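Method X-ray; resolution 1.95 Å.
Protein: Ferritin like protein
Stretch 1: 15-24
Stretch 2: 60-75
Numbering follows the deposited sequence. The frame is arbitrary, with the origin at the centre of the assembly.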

ATOM      1  N   PHE A  15      -1.524  -6.716  11.880  1.00 27.73           N
ATOM      2  CA  PHE A  15      -1.051  -5.361  11.699  1.00 26.79           C
ATOM      3  C   PHE A  15       0.143  -5.305  10.723  1.00 25.93           C
ATOM      4  O   PHE A  15       0.193  -4.442   9.793  1.00 27.39           O
ATOM      5  CB  PHE A  15      -0.619  -4.714  13.026  1.00 29.25           C
ATOM      6  CG  PHE A  15      -1.747  -4.369  13.965  1.00 23.89           C
ATOM      7  CD1 PHE A  15      -2.949  -3.776  13.498  1.00 30.76           C
ATOM      8  CD2 PHE A  15      -1.603  -4.553  15.296  1.00 26.35           C
ATOM      9  CE1 PHE A  15      -3.962  -3.414  14.377  1.00 34.08           C
ATOM     10  CE2 PHE A  15      -2.605  -4.198  16.187  1.00 23.51           C
ATOM     11  CZ  PHE A  15      -3.799  -3.636  15.724  1.00 28.26           C
ATOM     12  N   GLN A  16       1.118  -6.154  10.971  1.00 25.69           N
ATOM     13  CA  GLN A  16       2.317  -6.250  10.106  1.00 28.55           C
ATOM     14  C   GLN A  16       1.938  -6.618   8.690  1.00 26.11           C
ATOM     15  O   GLN A  16       2.470  -6.026   7.747  1.00 26.72           O
ATOM     16  CB  GLN A  16       3.312  -7.275  10.619  1.00 26.33           C
ATOM     17  CG  GLN A  16       4.664  -7.268   9.872  1.00 27.11           C
ATOM     18  CD  GLN A  16       5.321  -5.940   9.949  1.00 29.45           C
ATOM     19  OE1 GLN A  16       5.492  -5.398  11.042  1.00 28.05           O
ATOM     20  NE2 GLN A  16       5.652  -5.378   8.814  1.00 27.98           N
ATOM     21  N   GLY A  17       0.964  -7.521   8.541  1.00 26.58           N
ATOM     22  CA  GLY A  17       0.503  -7.906   7.240  1.00 25.34           C
ATOM     23  C   GLY A  17      -0.169  -6.785   6.478  1.00 27.97           C
ATOM     24  O   GLY A  17       0.042  -6.650   5.257  1.00 28.38           O
ATOM     25  N   ALA A  18      -0.964  -6.003   7.181  1.00 27.67           N
ATOM     26  CA  ALA A  18      -1.677  -4.878   6.586  1.00 29.98           C
ATOM     27  C   ALA A  18      -0.665  -3.852   6.154  1.00 28.94           C
ATOM     28  O   ALA A  18      -0.754  -3.335   5.045  1.00 28.60           O
ATOM     29  CB  ALA A  18      -2.740  -4.292   7.561  1.00 28.58           C
ATOM     30  N   ILE A  19       0.338  -3.546   6.995  1.00 30.48           N
ATOM     31  CA  ILE A  19       1.322  -2.561   6.575  1.00 30.32           C
ATOM     32  C   ILE A  19       2.164  -3.074   5.400  1.00 32.46           C
ATOM     33  O   ILE A  19       2.485  -2.302   4.506  1.00 31.23           O
ATOM     34  CB  ILE A  19       2.142  -1.987   7.757  1.00 32.51           C
ATOM     35  CG1 ILE A  19       2.403  -0.474   7.478  1.00 36.72           C
ATOM     36  CG2 ILE A  19       3.344  -2.770   7.905  1.00 30.49           C
ATOM     37  CD1 ILE A  19       2.877   0.303   8.605  1.00 33.36           C
ATOM     38  N   ASP A  20       2.479  -4.372   5.380  1.00 30.03           N
ATOM     39  CA  ASP A  20       3.262  -4.956   4.264  1.00 29.34           C
ATOM     40  C   ASP A  20       2.502  -4.824   2.950  1.00 30.92           C
ATOM     41  O   ASP A  20       3.086  -4.511   1.906  1.00 31.47           O
ATOM     42  CB  ASP A  20       3.571  -6.414   4.507  1.00 31.60           C
ATOM     43  CG  ASP A  20       4.622  -6.642   5.605  1.00 27.66           C
ATOM     44  OD1 ASP A  20       5.228  -5.706   6.095  1.00 35.40           O
ATOM     45  OD2 ASP A  20       4.707  -7.812   5.979  1.00 31.61           O
ATOM     46  N   LEU A  21       1.186  -5.014   3.006  1.00 31.63           N
ATOM     47  CA  LEU A  21       0.376  -4.937   1.795  1.00 32.35           C
ATOM     48  C   LEU A  21       0.302  -3.505   1.338  1.00 30.40           C
ATOM     49  O   LEU A  21       0.532  -3.205   0.153  1.00 30.11           O
ATOM     50  CB  LEU A  21      -1.028  -5.515   2.021  1.00 30.37           C
ATOM     51  CG  LEU A  21      -2.025  -5.430   0.818  1.00 36.18           C
ATOM     52  CD1 LEU A  21      -1.506  -5.977  -0.494  1.00 34.15           C
ATOM     53  CD2 LEU A  21      -3.265  -6.186   1.170  1.00 35.18           C
ATOM     54  N   GLU A  22       0.061  -2.569   2.264  1.00 31.37           N
ATOM     55  CA  GLU A  22      -0.005  -1.134   1.865  1.00 32.89           C
ATOM     56  C   GLU A  22       1.331  -0.711   1.237  1.00 34.67           C
ATOM     57  O   GLU A  22       1.383  -0.038   0.221  1.00 33.08           O
ATOM     58  CB  GLU A  22      -0.351  -0.187   3.058  1.00 34.38           C
ATOM     59  CG  GLU A  22      -1.710  -0.483   3.707  1.00 35.97           C
ATOM     60  CD  GLU A  22      -2.951  -0.116   2.867  1.00 34.02           C
ATOM     61  OE1 GLU A  22      -2.819   0.719   1.954  1.00 42.56           O
ATOM     62  OE2 GLU A  22      -4.064  -0.616   3.220  1.00 36.29           O
ATOM     63  N   LEU A  23       2.424  -1.086   1.880  1.00 32.63           N
ATOM     64  CA  LEU A  23       3.759  -0.746   1.378  1.00 32.13           C
ATOM     65  C   LEU A  23       4.008  -1.358  -0.013  1.00 32.26           C
ATOM     66  O   LEU A  23       4.577  -0.704  -0.923  1.00 33.25           O
ATOM     67  CB  LEU A  23       4.834  -1.268   2.349  1.00 31.45           C
ATOM     68  CG  LEU A  23       6.277  -0.862   1.935  1.00 41.95           C
ATOM     69  CD1 LEU A  23       6.403   0.657   1.826  1.00 33.24           C
ATOM     70  CD2 LEU A  23       7.341  -1.389   2.860  1.00 37.48           C
ATOM     71  N   TRP A  24       3.635  -2.632  -0.174  1.00 33.52           N
ATOM     72  CA  TRP A  24       3.773  -3.299  -1.464  1.00 31.71           C
ATOM     73  C   TRP A  24       3.160  -2.493  -2.623  1.00 30.77           C
ATOM     74  O   TRP A  24       3.746  -2.428  -3.680  1.00 30.08           O
ATOM     75  CB  TRP A  24       3.220  -4.720  -1.409  1.00 36.71           C
ATOM     76  CG  TRP A  24       3.399  -5.506  -2.622  1.00 31.74           C
ATOM     77  CD1 TRP A  24       4.352  -6.439  -2.851  1.00 32.06           C
ATOM     78  CD2 TRP A  24       2.536  -5.537  -3.746  1.00 30.67           C
ATOM     79  NE1 TRP A  24       4.214  -6.966  -4.087  1.00 32.86           N
ATOM     80  CE2 TRP A  24       3.087  -6.457  -4.659  1.00 33.55           C
ATOM     81  CE3 TRP A  24       1.371  -4.830  -4.105  1.00 33.26           C
ATOM     82  CZ2 TRP A  24       2.513  -6.718  -5.895  1.00 34.26           C
ATOM     83  CZ3 TRP A  24       0.794  -5.097  -5.345  1.00 35.75           C
ATOM     84  CH2 TRP A  24       1.367  -6.021  -6.223  1.00 35.38           C
ATOM     85  N   LEU A  60      -1.433   5.261   9.080  1.00 30.62           N
ATOM     86  CA  LEU A  60      -2.617   4.972   9.898  1.00 27.88           C
ATOM     87  C   LEU A  60      -2.532   3.611  10.496  1.00 29.18           C
ATOM     88  O   LEU A  60      -2.901   3.422  11.681  1.00 29.78           O
ATOM     89  CB  LEU A  60      -3.907   5.132   9.069  1.00 26.93           C
ATOM     90  CG  LEU A  60      -4.182   6.571   8.537  1.00 32.58           C
ATOM     91  CD1 LEU A  60      -5.560   6.622   7.863  1.00 34.41           C
ATOM     92  CD2 LEU A  60      -4.082   7.578   9.634  1.00 31.85           C
ATOM     93  N   VAL A  61      -2.077   2.642   9.708  1.00 29.25           N
ATOM     94  CA  VAL A  61      -1.873   1.313  10.221  1.00 30.01           C
ATOM     95  C   VAL A  61      -0.822   1.341  11.336  1.00 30.00           C
ATOM     96  O   VAL A  61      -1.037   0.766  12.371  1.00 31.30           O
ATOM     97  CB  VAL A  61      -1.528   0.252   9.137  1.00 30.65           C
ATOM     98  CG1 VAL A  61      -1.136  -1.076   9.817  1.00 33.33           C
ATOM     99  CG2 VAL A  61      -2.723   0.009   8.202  1.00 30.07           C
ATOM    100  N   SER A  62       0.298   2.033  11.128  1.00 28.09           N
ATOM    101  CA  SER A  62       1.301   2.165  12.182  1.00 30.67           C
ATOM    102  C   SER A  62       0.676   2.755  13.468  1.00 27.38           C
ATOM    103  O   SER A  62       0.945   2.319  14.589  1.00 26.53           O
ATOM    104  CB  SER A  62       2.461   3.067  11.731  1.00 29.46           C
ATOM    105  OG  SER A  62       3.428   3.184  12.782  1.00 31.01           O
ATOM    106  N   ASN A  63      -0.142   3.779  13.307  1.00 28.13           N
ATOM    107  CA  ASN A  63      -0.801   4.424  14.447  1.00 28.79           C
ATOM    108  C   ASN A  63      -1.751   3.491  15.186  1.00 27.95           C
ATOM    109  O   ASN A  63      -1.717   3.421  16.417  1.00 28.76           O
ATOM    110  CB  ASN A  63      -1.564   5.724  14.006  1.00 25.09           C
ATOM    111  CG  ASN A  63      -0.632   6.860  13.703  1.00 28.46           C
ATOM    112  OD1 ASN A  63       0.582   6.795  13.997  1.00 35.59           O
ATOM    113  ND2 ASN A  63      -1.200   7.971  13.123  1.00 28.05           N
ATOM    114  N   ILE A  64      -2.520   2.717  14.452  1.00 26.59           N
ATOM    115  CA  ILE A  64      -3.415   1.739  15.067  1.00 28.46           C
ATOM    116  C   ILE A  64      -2.584   0.663  15.794  1.00 27.54           C
ATOM    117  O   ILE A  64      -2.846   0.322  16.934  1.00 25.74           O
ATOM    118  CB  ILE A  64      -4.325   1.043  14.013  1.00 28.27           C
ATOM    119  CG1 ILE A  64      -5.270   2.057  13.333  1.00 31.93           C
ATOM    120  CG2 ILE A  64      -5.162  -0.097  14.693  1.00 30.11           C
ATOM    121  CD1 ILE A  64      -5.938   1.487  12.096  1.00 29.84           C
ATOM    122  N   ALA A  65      -1.614   0.084  15.092  1.00 28.82           N
ATOM    123  CA  ALA A  65      -0.770  -0.977  15.655  1.00 25.01           C
ATOM    124  C   ALA A  65      -0.082  -0.457  16.914  1.00 25.87           C
ATOM    125  O   ALA A  65      -0.022  -1.154  17.929  1.00 26.35           O
ATOM    126  CB  ALA A  65       0.264  -1.465  14.618  1.00 24.97           C
ATOM    127  N   ASN A  66       0.507   0.726  16.834  1.00 27.01           N
ATOM    128  CA  ASN A  66       1.193   1.291  17.979  1.00 28.16           C
ATOM    129  C   ASN A  66       0.295   1.525  19.197  1.00 27.52           C
ATOM    130  O   ASN A  66       0.738   1.329  20.357  1.00 31.47           O
ATOM    131  CB  ASN A  66       1.999   2.564  17.637  1.00 26.46           C
ATOM    132  CG  ASN A  66       3.369   2.251  17.153  1.00 32.79           C
ATOM    133  OD1 ASN A  66       4.200   1.694  17.890  1.00 26.27           O
ATOM    134  ND2 ASN A  66       3.617   2.532  15.882  1.00 24.41           N
ATOM    135  N   ALA A  67      -0.928   1.957  18.961  1.00 27.05           N
ATOM    136  CA  ALA A  67      -1.912   2.101  20.037  1.00 28.30           C
ATOM    137  C   ALA A  67      -2.142   0.767  20.772  1.00 26.61           C
ATOM    138  O   ALA A  67      -2.341   0.781  21.993  1.00 25.24           O
ATOM    139  CB  ALA A  67      -3.223   2.597  19.517  1.00 27.57           C
ATOM    140  N   TYR A  68      -2.093  -0.367  20.042  1.00 26.69           N
ATOM    141  CA  TYR A  68      -2.203  -1.699  20.629  1.00 26.30           C
ATOM    142  C   TYR A  68      -0.863  -2.272  21.157  1.00 25.71           C
ATOM    143  O   TYR A  68      -0.821  -3.401  21.630  1.00 27.17           O
ATOM    144  CB  TYR A  68      -2.808  -2.683  19.631  1.00 28.13           C
ATOM    145  CG  TYR A  68      -4.291  -2.546  19.474  1.00 29.32           C
ATOM    146  CD1 TYR A  68      -4.853  -1.518  18.711  1.00 30.28           C
ATOM    147  CD2 TYR A  68      -5.163  -3.452  20.090  1.00 27.12           C
ATOM    148  CE1 TYR A  68      -6.224  -1.409  18.544  1.00 32.95           C
ATOM    149  CE2 TYR A  68      -6.554  -3.326  19.941  1.00 27.10           C
ATOM    150  CZ  TYR A  68      -7.065  -2.309  19.159  1.00 28.71           C
ATOM    151  OH  TYR A  68      -8.435  -2.166  19.022  1.00 30.18           O
ATOM    152  N   GLY A  69       0.207  -1.508  21.032  1.00 28.34           N
ATOM    153  CA  GLY A  69       1.515  -1.842  21.554  1.00 25.12           C
ATOM    154  C   GLY A  69       2.529  -2.444  20.584  1.00 26.19           C
ATOM    155  O   GLY A  69       3.585  -2.929  21.007  1.00 26.13           O
ATOM    156  N   TYR A  70       2.207  -2.469  19.295  1.00 25.84           N
ATOM    157  CA  TYR A  70       3.086  -3.026  18.282  1.00 26.48           C
ATOM    158  C   TYR A  70       3.619  -1.960  17.322  1.00 25.81           C
ATOM    159  O   TYR A  70       2.876  -1.342  16.607  1.00 27.39           O
ATOM    160  CB  TYR A  70       2.343  -4.081  17.462  1.00 24.64           C
ATOM    161  CG  TYR A  70       3.139  -4.760  16.381  1.00 26.23           C
ATOM    162  CD1 TYR A  70       4.051  -5.770  16.690  1.00 31.55           C
ATOM    163  CD2 TYR A  70       2.986  -4.402  15.060  1.00 27.49           C
ATOM    164  CE1 TYR A  70       4.790  -6.414  15.706  1.00 28.42           C
ATOM    165  CE2 TYR A  70       3.701  -5.044  14.044  1.00 25.47           C
ATOM    166  CZ  TYR A  70       4.618  -6.025  14.370  1.00 26.16           C
ATOM    167  OH  TYR A  70       5.379  -6.649  13.396  1.00 27.06           O
ATOM    168  N   SER A  71       4.924  -1.810  17.249  1.00 28.62           N
ATOM    169  CA  SER A  71       5.556  -0.943  16.237  1.00 26.98           C
ATOM    170  C   SER A  71       5.878  -1.798  15.008  1.00 29.07           C
ATOM    171  O   SER A  71       6.671  -2.717  15.088  1.00 29.20           O
ATOM    172  CB  SER A  71       6.846  -0.311  16.776  1.00 29.12           C
ATOM    173  OG  SER A  71       6.624   0.540  17.863  1.00 28.77           O
ATOM    174  N   PRO A  72       5.224  -1.531  13.871  1.00 27.72           N
ATOM    175  CA  PRO A  72       5.582  -2.325  12.681  1.00 28.41           C
ATOM    176  C   PRO A  72       6.984  -2.004  12.120  1.00 29.58           C
ATOM    177  O   PRO A  72       7.551  -0.910  12.328  1.00 27.32           O
ATOM    178  CB  PRO A  72       4.542  -1.920  11.639  1.00 28.43           C
ATOM    179  CG  PRO A  72       3.530  -1.089  12.343  1.00 38.20           C
ATOM    180  CD  PRO A  72       4.158  -0.551  13.583  1.00 26.28           C
ATOM    181  N   THR A  73       7.496  -2.928  11.355  1.00 30.65           N
ATOM    182  CA  THR A  73       8.794  -2.725  10.712  1.00 33.72           C
ATOM    183  C   THR A  73       8.621  -2.953   9.240  1.00 33.34           C
ATOM    184  O   THR A  73       7.852  -3.788   8.805  1.00 33.97           O
ATOM    185  CB  THR A  73       9.825  -3.735  11.245  1.00 37.20           C
ATOM    186  OG1 THR A  73       9.249  -5.033  11.099  1.00 46.83           O
ATOM    187  CG2 THR A  73      10.021  -3.554  12.638  1.00 32.63           C
ATOM    188  N   LEU A  74       9.319  -2.190   8.436  1.00 31.24           N
ATOM    189  CA  LEU A  74       9.185  -2.294   7.014  1.00 31.68           C
ATOM    190  C   LEU A  74      10.438  -2.813   6.369  1.00 30.61           C
ATOM    191  O   LEU A  74      11.544  -2.410   6.721  1.00 30.52           O
ATOM    192  CB  LEU A  74       8.913  -0.933   6.411  1.00 30.55           C
ATOM    193  CG  LEU A  74       7.596  -0.247   6.771  1.00 38.92           C
ATOM    194  CD1 LEU A  74       7.681   1.144   6.060  1.00 41.91           C
ATOM    195  CD2 LEU A  74       6.379  -0.986   6.402  1.00 44.45           C
ATOM    196  N   SER A  75      10.270  -3.662   5.384  1.00 32.35           N
ATOM    197  CA  SER A  75      11.389  -4.086   4.560  1.00 33.62           C
ATOM    198  C   SER A  75      10.980  -3.990   3.105  1.00 31.87           C
ATOM    199  O   SER A  75       9.803  -3.867   2.796  1.00 29.39           O
ATOM    200  CB  SER A  75      11.870  -5.474   4.965  1.00 38.30           C
ATOM    201  OG  SER A  75      10.841  -6.370   5.027  1.00 45.29           O
TER
HETATM  202  O   HOH W   1       7.422  -4.563   5.224  1.00 33.89           O

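Helix 15-24 packs against helix 60-67 and the loop that follows it. The two helices run nearly antiparallel, at 170°, with their axes 9.6 Å apart at closest approach. About 720 Å² of surface is buried between the stretches, both sides summed.

Phe15 dominates the apolar contact, with the largest covered area, 129 Å². Its CA-to-CB bond points toward the other stretch, and the m rotamer lays the ring against the helix. Ala65 covers one face: Ala65 CA sits 3.7 Å from the centroid of the Phe15 ring, and Ala65 CB is 3.6 Å from Phe15 CG. Alanine adds only a methyl here, and the ring lies close to the backbone. Ile64 CG2 lies 3.5 Å from Phe15 CE1, and Tyr68 CB lies 3.8 Å from Phe15 CE2.

One turn along, Ile19 extends the apolar surface. Ile19 CB is 4.0 Å from Val61 CG1. Ile19 CG2 is 4.0 Å from Pro72 CB and 3.8 Å from Leu74 CD2, so the side chain meets both the helix and the loop. Leu23 continues the row, with Leu23 CD2 3.7 Å from Leu74 CD2. Ile19, Leu23, Val61, Pro72 and Leu74 are all buried, as suits their apolar side chains.

Gly69 is the first residue after the helix to leave helical angles, and it does so in a Schellman motif. Its positive phi suits glycine, since a CB would jam against the preceding carbonyl O.

Gln16 forms the polar edge. Its CA-to-CB bond points sideways, but its amide reaches the loop. Gln16 OE1 accepts hydrogen bonds from Tyr70 OH (2.7 Å) and Thr73 N (3.2 Å). Gln16 NE2 donates to Thr73 O (2.7 Å) and to Asp20 OD1 (2.8 Å). An amide suits this place because it offers both donor and acceptor to the loop backbone. Asp20 OD1 also accepts from the O of water 1 at 2.6 Å. The O of water 1 in turn accepts from Ser75 N at 3.0 Å, bridging the two stretches.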